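Local structure of halohydrin epoxidase A (Corynebacterium sp., 4Z9F) at residues 190-193 with 197-200; 199-204 with 208-213; 65-68 with 72-75; 5-10 with 111-116; 134-139 with 145-150. The protein probably interconverts vicinal halohydrins and epoxides by eliminating or adding hydrogen halide, using a cofactor-independent active site on a Rossmann-type fold. The protein carries 1 engineered substitution. All coordinates share one frame; numbering follows the deposited sequence.

How the contacts relate
Contact 5 holds the probable catalytic Ser134 and Tyr147. Contacts 1 and 2 share helix 195-204 and touch, Trp191 CE3 lying 3.6 Å from Leu210 CD1; their centres are about 23 and 20 Å from that of contact 5, though nearest atoms approach to about 8 Å in both cases. Contacts 3 and 4, with centres about 11 Å apart, join through the neighbouring strands 3-6 and 73-79, where Thr75 O and Leu5 N are 3.0 Å apart, probably hydrogen-bonded. Contact 4 is about 19 Å from contact 5, centre to centre; both touch the third subunit. Contacts 1 and 3 lie on opposite sides of the chain's centre.

Contact 1: residues 190-193 with 197-200; sequences DWEN and LRER
One face of the Trp191 indole is covered by the side chain of Arg198: CG sits over the six-membered ring, 3.9 Å from its centroid and almost on the ring normal, a CH-pi contact. Further along the same chain, the guanidinium lies flat over the five-membered ring, off-centre, its plane 19° from the indole and its centre 4.6 Å away, a cation-pi stack. At the edge of the indole, in its plane, comes Glu192 OE1. The guanidinium in turn offers its own edge to the backbone: NE gives Trp191 O a nearly straight bond of 3.1 Å, and NH2 adds a more bent one of 3.3 Å to that same Trp191 O. Both bonds lie in the guanidinium plane, so this side-on grip fixes the rotation of the group and keeps it roughly parallel to the ring. The extended run of Arg198 from CG to NE lets one side chain cover both rings and still meet the carbonyl. Leu197 approaches the indole obliquely, its CG 4.0 Å from Trp191 CE3, while its CD2 packs against Asp190 CB. Trp191 also rests on Leu210. The contact joins helix 188-193 to helix 195-204 across a tight connection near the surface. Glu192 OE2 stays 4.4 Å from Arg198 NH2, too far for a salt bridge but probably a favourable electrostatic neighbour. With its charge spread over an aromatic face and pointed at a carbonyl at the end region of helix 188-193, Arg198 probably offsets some of the negative potential there.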
# COMPACT_ATOMS: atom_id res chain seq x y z
N ASP C 190 32.68 0.77 1.77
CA ASP C 190 32.01 -0.27 2.57
C ASP C 190 31.84 -1.55 1.78
O ASP C 190 32.03 -2.65 2.31
CB ASP C 190 30.63 0.22 3.04
CG ASP C 190 30.71 1.18 4.21
OD1 ASP C 190 29.64 1.66 4.66
OD2 ASP C 190 31.83 1.46 4.69
N TRP C 191 31.46 -1.44 0.50
CA TRP C 191 31.37 -2.62 -0.34
C TRP C 191 32.73 -3.27 -0.50
O TRP C 191 32.85 -4.50 -0.50
CB TRP C 191 30.79 -2.26 -1.71
CG TRP C 191 30.65 -3.48 -2.55
CD1 TRP C 191 31.53 -3.94 -3.48
CD2 TRP C 191 29.58 -4.43 -2.49
NE1 TRP C 191 31.07 -5.11 -4.03
CE2 TRP C 191 29.87 -5.44 -3.44
CE3 TRP C 191 28.41 -4.52 -1.75
CZ2 TRP C 191 29.02 -6.52 -3.66
CZ3 TRP C 191 27.56 -5.60 -1.96
CH2 TRP C 191 27.87 -6.58 -2.91
N GLU C 192 33.77 -2.44 -0.63
CA GLU C 192 35.13 -2.94 -0.83
C GLU C 192 35.67 -3.61 0.42
O GLU C 192 36.38 -4.62 0.34
CB GLU C 192 36.04 -1.79 -1.26
CG GLU C 192 35.76 -1.22 -2.65
CD GLU C 192 35.72 -2.29 -3.72
OE1 GLU C 192 34.73 -2.35 -4.48
OE2 GLU C 192 36.69 -3.08 -3.81
N ASN C 193 35.36 -3.06 1.60
CA ASN C 193 36.04 -3.47 2.82
C ASN C 193 35.26 -4.43 3.70
O ASN C 193 35.87 -5.21 4.44
CB ASN C 193 36.41 -2.26 3.69
CG ASN C 193 37.46 -1.39 3.05
OD1 ASN C 193 38.36 -1.88 2.36
ND2 ASN C 193 37.35 -0.10 3.29
N LEU C 197 28.49 -6.66 4.43
CA LEU C 197 27.59 -5.97 3.50
C LEU C 197 27.29 -6.83 2.29
O LEU C 197 26.13 -6.95 1.87
CB LEU C 197 28.20 -4.63 3.07
CG LEU C 197 27.39 -3.78 2.09
CD1 LEU C 197 25.96 -3.56 2.56
CD2 LEU C 197 28.07 -2.44 1.81
N ARG C 198 28.33 -7.43 1.70
CA ARG C 198 28.12 -8.32 0.56
C ARG C 198 27.16 -9.44 0.89
O ARG C 198 26.29 -9.79 0.08
CB ARG C 198 29.46 -8.90 0.11
CG ARG C 198 30.50 -7.86 -0.21
CD ARG C 198 31.75 -8.50 -0.76
NE ARG C 198 32.66 -7.46 -1.22
CZ ARG C 198 33.64 -7.65 -2.08
NH1 ARG C 198 33.84 -8.86 -2.60
NH2 ARG C 198 34.41 -6.63 -2.44
N GLU C 199 27.33 -10.04 2.08
CA GLU C 199 26.45 -11.13 2.51
C GLU C 199 25.01 -10.65 2.62
O GLU C 199 24.09 -11.33 2.16
CB GLU C 199 26.93 -11.67 3.86
CG GLU C 199 28.19 -12.52 3.80
CD GLU C 199 28.29 -13.46 5.00
OE1 GLU C 199 28.24 -12.95 6.14
OE2 GLU C 199 28.41 -14.69 4.80
N ARG C 200 24.82 -9.48 3.24
CA ARG C 200 23.48 -8.95 3.44
C ARG C 200 22.80 -8.62 2.12
O ARG C 200 21.61 -8.90 1.93
CB ARG C 200 23.57 -7.71 4.33
CG ARG C 200 22.28 -6.95 4.54
CD ARG C 200 22.57 -5.67 5.29
NE ARG C 200 21.45 -4.74 5.28
CZ ARG C 200 21.55 -3.44 5.49
NH1 ARG C 200 22.74 -2.89 5.74
NH2 ARG C 200 20.46 -2.67 5.47

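Contact 2: residues 199-204 with 208-213; sequences ERVERD and GRLGRP
Val201 carries the helix side of this contact, its two methyls divided between two targets. Val201 CG1, set anti to the backbone N (chi1 172°), lies against the main chain of the loop, 3.7 Å from Gly208 C and 3.6 Å from Arg209 N. Val201 CG2 meets the tip of Leu210, with Leu210 CD1 3.5 Å away, the two side chains crossing at about a right angle; Trp191 packs on both. Gly208 has a positive phi of 86°, where a side chain would press on the preceding carbonyl, and from here the chain runs alongside the valine. Helix 195-204 and this loop belong to the region that follows strand 170-177 in the Rossmann-type fold, the part that borders the substrate site in short-chain dehydrogenases and their relatives. One residue on, Glu202 faces away from the loop and forms a salt bridge with Arg167 of the second subunit. Arg203 and Asp204 close the helix, linked by a long salt bridge of 3.8 Å between NH1 of Arg203 and OD2 of Asp204. Across in the loop, Arg209 bends back so that NH1 donates to Leu210 O at 3.1 Å, tilted from the carbonyl plane, while its NH2 pairs with Glu215. Arg212 NH1 lies 3.6 Å above the Arg209 guanidinium plane; Asp214 holds Arg212 NE, and Glu215 OE2 accepts from the N of Arg212, the N-cap residue of helix 213-224.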
# COMPACT_ATOMS: atom_id res chain seq x y z
N GLU C 199 27.33 -10.04 2.08
CA GLU C 199 26.45 -11.13 2.51
C GLU C 199 25.01 -10.65 2.62
O GLU C 199 24.09 -11.33 2.16
CB GLU C 199 26.93 -11.67 3.86
CG GLU C 199 28.19 -12.52 3.80
CD GLU C 199 28.29 -13.46 5.00
OE1 GLU C 199 28.24 -12.95 6.14
OE2 GLU C 199 28.41 -14.69 4.80
N ARG C 200 24.82 -9.48 3.24
CA ARG C 200 23.48 -8.95 3.44
C ARG C 200 22.80 -8.62 2.12
O ARG C 200 21.61 -8.90 1.93
CB ARG C 200 23.57 -7.71 4.33
CG ARG C 200 22.28 -6.95 4.54
CD ARG C 200 22.57 -5.67 5.29
NE ARG C 200 21.45 -4.74 5.28
CZ ARG C 200 21.55 -3.44 5.49
NH1 ARG C 200 22.74 -2.89 5.74
NH2 ARG C 200 20.46 -2.67 5.47
N VAL C 201 23.55 -8.04 1.18
CA VAL C 201 23.02 -7.75 -0.15
C VAL C 201 22.62 -9.04 -0.86
O VAL C 201 21.54 -9.13 -1.45
CB VAL C 201 24.03 -6.91 -0.96
CG1 VAL C 201 23.58 -6.75 -2.42
CG2 VAL C 201 24.19 -5.56 -0.31
N GLU C 202 23.47 -10.08 -0.78
CA GLU C 202 23.10 -11.36 -1.39
C GLU C 202 21.80 -11.89 -0.80
O GLU C 202 20.98 -12.48 -1.51
CB GLU C 202 24.23 -12.39 -1.20
CG GLU C 202 24.15 -13.63 -2.10
CD GLU C 202 23.05 -14.61 -1.70
OE1 GLU C 202 22.45 -15.23 -2.62
OE2 GLU C 202 22.76 -14.76 -0.49
N ARG C 203 21.58 -11.67 0.49
CA ARG C 203 20.39 -12.19 1.14
C ARG C 203 19.15 -11.37 0.82
O ARG C 203 18.08 -11.94 0.54
CB ARG C 203 20.59 -12.24 2.65
CG ARG C 203 19.44 -12.88 3.41
CD ARG C 203 19.64 -12.79 4.92
NE ARG C 203 21.06 -12.67 5.26
CZ ARG C 203 21.60 -11.60 5.84
NH1 ARG C 203 20.83 -10.56 6.14
NH2 ARG C 203 22.90 -11.57 6.12
N ASP C 204 19.27 -10.04 0.86
CA ASP C 204 18.10 -9.17 0.91
C ASP C 204 17.78 -8.48 -0.41
O ASP C 204 16.65 -8.00 -0.56
CB ASP C 204 18.29 -8.09 1.99
CG ASP C 204 18.31 -8.68 3.41
OD1 ASP C 204 17.96 -9.87 3.58
OD2 ASP C 204 18.67 -7.95 4.36
N GLY C 208 20.91 -8.48 -6.37
CA GLY C 208 22.19 -9.07 -6.00
C GLY C 208 23.35 -8.11 -5.88
O GLY C 208 24.49 -8.55 -5.67
N ARG C 209 23.09 -6.80 -5.95
CA ARG C 209 24.16 -5.81 -5.94
C ARG C 209 23.57 -4.47 -5.51
O ARG C 209 22.36 -4.27 -5.52
CB ARG C 209 24.81 -5.68 -7.32
CG ARG C 209 23.79 -5.31 -8.43
CD ARG C 209 24.51 -4.92 -9.70
NE ARG C 209 23.60 -4.64 -10.82
CZ ARG C 209 23.01 -3.46 -11.03
NH1 ARG C 209 23.21 -2.45 -10.19
NH2 ARG C 209 22.22 -3.30 -12.09
N LEU C 210 24.45 -3.55 -5.15
CA LEU C 210 24.03 -2.18 -4.91
C LEU C 210 23.57 -1.53 -6.22
O LEU C 210 24.08 -1.83 -7.30
CB LEU C 210 25.18 -1.36 -4.33
CG LEU C 210 25.45 -1.44 -2.82
CD1 LEU C 210 25.25 -2.81 -2.26
CD2 LEU C 210 26.86 -0.93 -2.53
N GLY C 211 22.60 -0.62 -6.10
CA GLY C 211 22.26 0.22 -7.23
C GLY C 211 23.41 1.16 -7.55
O GLY C 211 24.04 1.71 -6.65
N ARG C 212 23.69 1.33 -8.84
CA ARG C 212 24.80 2.19 -9.22
C ARG C 212 24.41 3.67 -9.23
O ARG C 212 23.27 4.01 -9.54
CB ARG C 212 25.30 1.83 -10.62
CG ARG C 212 25.76 0.41 -10.78
CD ARG C 212 26.55 0.26 -12.07
NE ARG C 212 25.77 0.70 -13.22
CZ ARG C 212 25.01 -0.09 -13.96
NH1 ARG C 212 24.93 -1.38 -13.68
NH2 ARG C 212 24.34 0.41 -14.99
N PRO C 213 25.37 4.56 -8.95
CA PRO C 213 25.11 6.00 -9.13
C PRO C 213 24.49 6.34 -10.48
O PRO C 213 23.53 7.12 -10.52
CB PRO C 213 26.51 6.62 -8.98
CG PRO C 213 27.25 5.67 -8.13
CD PRO C 213 26.75 4.30 -8.51

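Contact 3: residues 65-68 with 72-75; sequences ATLQ and AIDT
Ile73 points its CG1-CD1 arm at the C-terminal end of helix 62-67, meeting Thr66 and Leu67 nearly at right angles. The helix is the last part of a beta-alpha-beta crossover of the Rossmann-type fold, which carries the chain from strand 52-53 back to the middle of the sheet at strand 73-79, and this contact closes its final turn. Thr66 aims its methyl at the strand: with CG2 anti to the backbone N, that carbon is 3.9 Å from Ile73 CG1 and similarly near CD1. The hydroxyl is directed elsewhere, Thr66 OG1 bonding to Leu62 O one turn back, which leaves the apolar side of the threonine to the isoleucine. Leu67 comes in beside it. Leu67 CD1 lies 3.8 Å from Ile73 CG1 and 4.0 Å from Ala72 CA, so this one methyl touches two consecutive residues; CD2 lies near Ile73 CD1. No hydrogen bond joins the two segments, and the contact is carried by carbon atoms, chiefly methyls and the Ile73 methylene. Thr66 packs further on Ile3 and Leu5, tying the helix to the neighbouring strand 3-6. The next two residues are polar: Asp74 OD1 pairs with Arg226 and OD2 with Tyr26, and Thr75 OG1 gives a 2.6 Å hydrogen bond to the anti side of Asp74 OD2, 27° out of the carboxylate plane.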
# COMPACT_ATOMS: atom_id res chain seq x y z
N ALA C 65 17.70 32.26 -5.26
CA ALA C 65 19.14 32.23 -5.53
C ALA C 65 19.45 31.48 -6.82
O ALA C 65 20.30 31.91 -7.60
CB ALA C 65 19.88 31.60 -4.35
N THR C 66 18.77 30.35 -7.05
CA THR C 66 18.95 29.64 -8.31
C THR C 66 18.57 30.52 -9.49
O THR C 66 19.22 30.48 -10.54
CB THR C 66 18.10 28.36 -8.32
OG1 THR C 66 18.42 27.58 -7.17
CG2 THR C 66 18.38 27.55 -9.58
N LEU C 67 17.52 31.33 -9.33
CA LEU C 67 17.02 32.14 -10.44
C LEU C 67 17.94 33.31 -10.76
O LEU C 67 17.76 33.93 -11.82
CB LEU C 67 15.60 32.63 -10.14
CG LEU C 67 14.39 31.91 -10.76
CD1 LEU C 67 14.77 30.86 -11.81
CD2 LEU C 67 13.51 31.30 -9.70
N GLN C 68 18.91 33.60 -9.90
CA GLN C 68 19.97 34.54 -10.28
C GLN C 68 20.87 33.99 -11.37
O GLN C 68 21.71 34.74 -11.89
CB GLN C 68 20.81 34.93 -9.06
CG GLN C 68 20.10 35.79 -8.01
CD GLN C 68 19.94 37.26 -8.44
OE1 GLN C 68 19.51 37.56 -9.56
NE2 GLN C 68 20.29 38.17 -7.54
N ALA C 72 14.51 30.15 -15.85
CA ALA C 72 13.51 29.25 -15.30
C ALA C 72 14.18 27.97 -14.80
O ALA C 72 15.16 27.51 -15.39
CB ALA C 72 12.43 28.90 -16.34
N ILE C 73 13.64 27.41 -13.73
CA ILE C 73 14.09 26.13 -13.19
C ILE C 73 13.29 25.02 -13.87
O ILE C 73 12.06 25.01 -13.80
CB ILE C 73 13.94 26.07 -11.67
CG1 ILE C 73 14.76 27.16 -10.99
CG2 ILE C 73 14.38 24.70 -11.12
CD1 ILE C 73 14.47 27.28 -9.51
N ASP C 74 13.99 24.08 -14.50
CA ASP C 74 13.35 22.94 -15.15
C ASP C 74 13.11 21.79 -14.17
O ASP C 74 12.07 21.13 -14.23
CB ASP C 74 14.22 22.45 -16.32
CG ASP C 74 13.73 21.13 -16.92
OD1 ASP C 74 13.03 21.16 -17.97
OD2 ASP C 74 14.08 20.04 -16.38
N THR C 75 14.07 21.54 -13.27
CA THR C 75 14.00 20.42 -12.34
C THR C 75 14.59 20.81 -11.00
O THR C 75 15.64 21.47 -10.93
CB THR C 75 14.75 19.20 -12.90
OG1 THR C 75 14.14 18.78 -14.13
CG2 THR C 75 14.75 18.05 -11.89

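Contact 4: residues 5-10 with 111-116; sequences LVTHAR and ILLLQS
Leu113 fills the apolar part of the contact with both its methyls, one directed at strand residue Leu5, the other at Thr7 just after the strand. Leu113 CD2 and the methyl CG2 of Thr7 meet tip to tip at 4.0 Å, and Leu113 CD1 reaches Leu5 CD2 at 4.2 Å. With CG anti to the backbone N (chi1 170°), the leucine extends from helix 96-123 toward the sheet, passing over strand 73-79, where it also touches Ile76 and Ser78. This is helix-on-sheet packing of the Rossmann-type fold, fully buried; Val63 of helix 62-67 lies beside the leucine. No polar group bridges the two segments. Thr7 OG1 sits between its backbone N and carbonyl carbon and bonds to Asn79 N, which orients CG2 toward the helix. Ser116 OG donates to Leu113 O at 2.7 Å, tilted 21° from the carbonyl plane. On another side of the helix Gln115 NE2 binds the carbonyls of Thr94 and Ile91 of the third subunit, placing this helix at a subunit interface. Thr7 follows strand 3-6, at the place where cofactor-using relatives begin their glycine-rich nucleotide loop; here His8, Ala9 and Arg10 follow, consistent with a cofactor-free enzyme. The methyl contacts add a small apolar patch between the strand end and the helix, with the Thr7 hydroxyl bonded to Asn79 and that of Ser116 within its own helix.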
# COMPACT_ATOMS: atom_id res chain seq x y z
N LEU C 5 18.18 22.53 -9.86
CA LEU C 5 18.59 22.80 -8.49
C LEU C 5 18.68 21.45 -7.78
O LEU C 5 17.75 20.64 -7.87
CB LEU C 5 17.60 23.72 -7.79
CG LEU C 5 17.72 23.84 -6.27
CD1 LEU C 5 19.07 24.44 -5.86
CD2 LEU C 5 16.57 24.65 -5.69
N VAL C 6 19.81 21.20 -7.12
CA VAL C 6 20.04 19.97 -6.36
C VAL C 6 20.47 20.37 -4.96
O VAL C 6 21.47 21.08 -4.79
CB VAL C 6 21.12 19.08 -7.00
CG1 VAL C 6 21.41 17.86 -6.11
CG2 VAL C 6 20.72 18.67 -8.43
N THR C 7 19.72 19.94 -3.95
CA THR C 7 20.10 20.25 -2.59
C THR C 7 21.06 19.19 -2.06
O THR C 7 21.19 18.09 -2.62
CB THR C 7 18.87 20.35 -1.70
OG1 THR C 7 18.17 19.10 -1.72
CG2 THR C 7 17.94 21.44 -2.20
N HIS C 8 21.76 19.54 -0.98
CA HIS C 8 22.73 18.65 -0.32
C HIS C 8 23.58 17.90 -1.34
O HIS C 8 23.70 16.68 -1.31
CB HIS C 8 22.01 17.70 0.63
CG HIS C 8 21.27 18.38 1.73
ND1 HIS C 8 21.90 18.95 2.81
CD2 HIS C 8 19.94 18.59 1.92
CE1 HIS C 8 21.00 19.47 3.63
NE2 HIS C 8 19.81 19.27 3.11
N ALA C 9 24.20 18.68 -2.24
CA ALA C 9 24.78 18.12 -3.46
C ALA C 9 25.94 17.16 -3.20
O ALA C 9 26.29 16.39 -4.10
CB ALA C 9 25.27 19.25 -4.37
N ARG C 10 26.53 17.17 -2.02
CA ARG C 10 27.67 16.30 -1.75
C ARG C 10 27.27 15.02 -1.03
O ARG C 10 28.15 14.22 -0.68
CB ARG C 10 28.72 17.06 -0.93
CG ARG C 10 29.20 18.31 -1.67
CD ARG C 10 30.11 19.15 -0.82
NE ARG C 10 31.44 18.58 -0.72
CZ ARG C 10 32.48 19.22 -0.18
NH1 ARG C 10 32.31 20.44 0.31
NH2 ARG C 10 33.67 18.63 -0.13
N ILE C 111 9.32 20.92 2.62
CA ILE C 111 8.06 21.64 2.49
C ILE C 111 8.30 23.13 2.23
O ILE C 111 7.69 23.74 1.35
CB ILE C 111 7.18 21.43 3.73
CG1 ILE C 111 6.50 20.06 3.66
CG2 ILE C 111 6.13 22.53 3.85
CD1 ILE C 111 5.80 19.66 4.94
N LEU C 112 9.20 23.74 3.01
CA LEU C 112 9.52 25.15 2.82
C LEU C 112 10.13 25.40 1.45
O LEU C 112 9.86 26.42 0.81
CB LEU C 112 10.46 25.66 3.92
CG LEU C 112 9.91 25.72 5.34
CD1 LEU C 112 10.94 26.32 6.28
CD2 LEU C 112 8.61 26.51 5.40
N LEU C 113 10.98 24.47 0.98
CA LEU C 113 11.52 24.59 -0.37
C LEU C 113 10.42 24.51 -1.42
O LEU C 113 10.32 25.37 -2.29
CB LEU C 113 12.56 23.49 -0.62
CG LEU C 113 13.04 23.32 -2.06
CD1 LEU C 113 13.74 24.59 -2.53
CD2 LEU C 113 14.00 22.15 -2.16
N LEU C 114 9.57 23.47 -1.34
CA LEU C 114 8.47 23.34 -2.29
C LEU C 114 7.55 24.56 -2.24
O LEU C 114 7.12 25.05 -3.30
CB LEU C 114 7.68 22.06 -2.01
CG LEU C 114 6.43 21.82 -2.86
CD1 LEU C 114 6.77 21.63 -4.33
CD2 LEU C 114 5.62 20.63 -2.33
N GLN C 115 7.22 25.05 -1.04
CA GLN C 115 6.33 26.21 -0.92
C GLN C 115 6.88 27.39 -1.69
O GLN C 115 6.15 28.05 -2.45
CB GLN C 115 6.13 26.58 0.56
CG GLN C 115 5.28 27.83 0.80
CD GLN C 115 5.14 28.23 2.28
OE1 GLN C 115 6.14 28.40 2.98
NE2 GLN C 115 3.89 28.39 2.74
N SER C 116 8.17 27.68 -1.52
CA SER C 116 8.83 28.79 -2.20
C SER C 116 8.90 28.58 -3.71
O SER C 116 9.03 29.56 -4.45
CB SER C 116 10.24 28.98 -1.65
OG SER C 116 11.13 27.98 -2.13

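Contact 5: residues 134-139 with 145-150; sequences SSVGKK and PLYGPA
Val136 and Gly148 make the tight part of this contact, their backbones so close that the CA atoms are 5.2 Å apart. With Val136 CG1 anti to the carbonyl carbon (chi1 -63°), Val136 CG2 falls between backbone N and carbonyl carbon and presses on Gly148 CA at 3.7 Å and equally on Tyr147 CD1, approaching the ring obliquely. Gly148 presents its bare CA to the valine; a CB there would meet Pro149 CD. The looser part lies at the far end of the tyrosine. There Ser134 OG comes to the ring edge near its plane, 3.8 Å from Tyr147 CE1, and is too far from Tyr147 OH for a direct bond. A water spans them instead, 2.7 Å from Ser134 OG and 2.5 Å from Tyr147 OH. The serine is fixed from behind by an ST turn, with Val136 N donating to Ser134 OG at 3.3 Å, which sets the hydroxyl beside the short 3-10 segment. Tyr147 OH also bonds to Arg151 one turn along helix 147-165, and Leu106 and Asn87 pack on the ring. Ser134, Tyr147 and Arg151 match, and are probably, the Ser-Tyr-Arg triad of halohydrin dehalogenases, in which serine and tyrosine hold the substrate oxygen and tyrosine takes its proton, with the arginine thought to assist the tyrosine. The bridging water, within bonding distance of both hydroxyls, probably marks where that oxygen would sit.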
# COMPACT_ATOMS: atom_id res chain seq x y z
N SER C 134 13.30 7.67 1.03
CA SER C 134 13.91 6.45 1.52
C SER C 134 12.91 5.32 1.32
O SER C 134 11.70 5.56 1.21
CB SER C 134 14.28 6.55 3.00
OG SER C 134 14.73 5.29 3.46
N SER C 135 13.41 4.08 1.28
CA SER C 135 12.49 2.96 1.24
C SER C 135 11.53 3.00 2.43
O SER C 135 10.37 2.58 2.31
CB SER C 135 13.25 1.63 1.22
OG SER C 135 13.91 1.41 2.45
N VAL C 136 11.99 3.52 3.58
CA VAL C 136 11.12 3.57 4.76
C VAL C 136 10.05 4.65 4.63
O VAL C 136 9.21 4.77 5.52
CB VAL C 136 11.89 3.78 6.08
CG1 VAL C 136 12.82 2.61 6.33
CG2 VAL C 136 12.66 5.11 6.08
N GLY C 137 10.06 5.42 3.55
CA GLY C 137 8.90 6.25 3.28
C GLY C 137 7.65 5.45 2.96
O GLY C 137 6.55 6.00 3.01
N LYS C 138 7.81 4.16 2.64
CA LYS C 138 6.68 3.30 2.30
C LYS C 138 6.65 2.03 3.14
O LYS C 138 5.56 1.50 3.41
CB LYS C 138 6.73 2.93 0.81
CG LYS C 138 6.16 4.02 -0.09
CD LYS C 138 4.65 3.99 -0.06
CE LYS C 138 4.06 5.14 -0.87
NZ LYS C 138 2.58 5.19 -0.74
N LYS C 139 7.80 1.50 3.55
CA LYS C 139 7.86 0.24 4.29
C LYS C 139 8.72 0.42 5.53
O LYS C 139 9.91 0.77 5.41
CB LYS C 139 8.38 -0.90 3.41
CG LYS C 139 8.26 -2.33 4.00
CD LYS C 139 9.51 -2.70 4.80
CE LYS C 139 10.69 -3.07 3.89
NZ LYS C 139 12.03 -2.86 4.52
N PRO C 145 12.67 4.42 13.62
CA PRO C 145 11.34 4.81 14.11
C PRO C 145 11.10 6.31 14.16
O PRO C 145 9.97 6.73 14.46
CB PRO C 145 11.29 4.21 15.52
CG PRO C 145 12.74 4.29 15.97
CD PRO C 145 13.59 4.13 14.74
N LEU C 146 12.11 7.14 13.92
CA LEU C 146 11.91 8.58 13.79
C LEU C 146 12.17 9.06 12.38
O LEU C 146 11.40 9.87 11.85
CB LEU C 146 12.83 9.33 14.77
CG LEU C 146 12.54 9.03 16.24
CD1 LEU C 146 13.60 9.66 17.12
CD2 LEU C 146 11.15 9.51 16.62
N TYR C 147 13.24 8.53 11.78
CA TYR C 147 13.58 8.77 10.38
C TYR C 147 12.48 8.28 9.44
O TYR C 147 12.18 8.94 8.43
CB TYR C 147 14.90 8.06 10.08
CG TYR C 147 15.49 8.14 8.69
CD1 TYR C 147 15.32 7.09 7.79
CD2 TYR C 147 16.31 9.19 8.31
CE1 TYR C 147 15.91 7.13 6.53
CE2 TYR C 147 16.89 9.24 7.06
CZ TYR C 147 16.69 8.20 6.17
OH TYR C 147 17.26 8.22 4.92
N GLY C 148 11.89 7.12 9.73
CA GLY C 148 10.81 6.61 8.92
C GLY C 148 9.63 7.56 8.84
O GLY C 148 9.21 7.96 7.75
N PRO C 149 9.05 7.92 10.00
CA PRO C 149 7.96 8.91 9.99
C PRO C 149 8.27 10.17 9.19
O PRO C 149 7.44 10.63 8.40
CB PRO C 149 7.77 9.20 11.48
CG PRO C 149 8.03 7.86 12.11
CD PRO C 149 9.18 7.27 11.32
N ALA C 150 9.47 10.73 9.37
CA ALA C 150 9.82 11.95 8.63
C ALA C 150 9.87 11.70 7.12
O ALA C 150 9.40 12.54 6.33
CB ALA C 150 11.15 12.50 9.15
O HOH W 1 17.31 5.93 3.93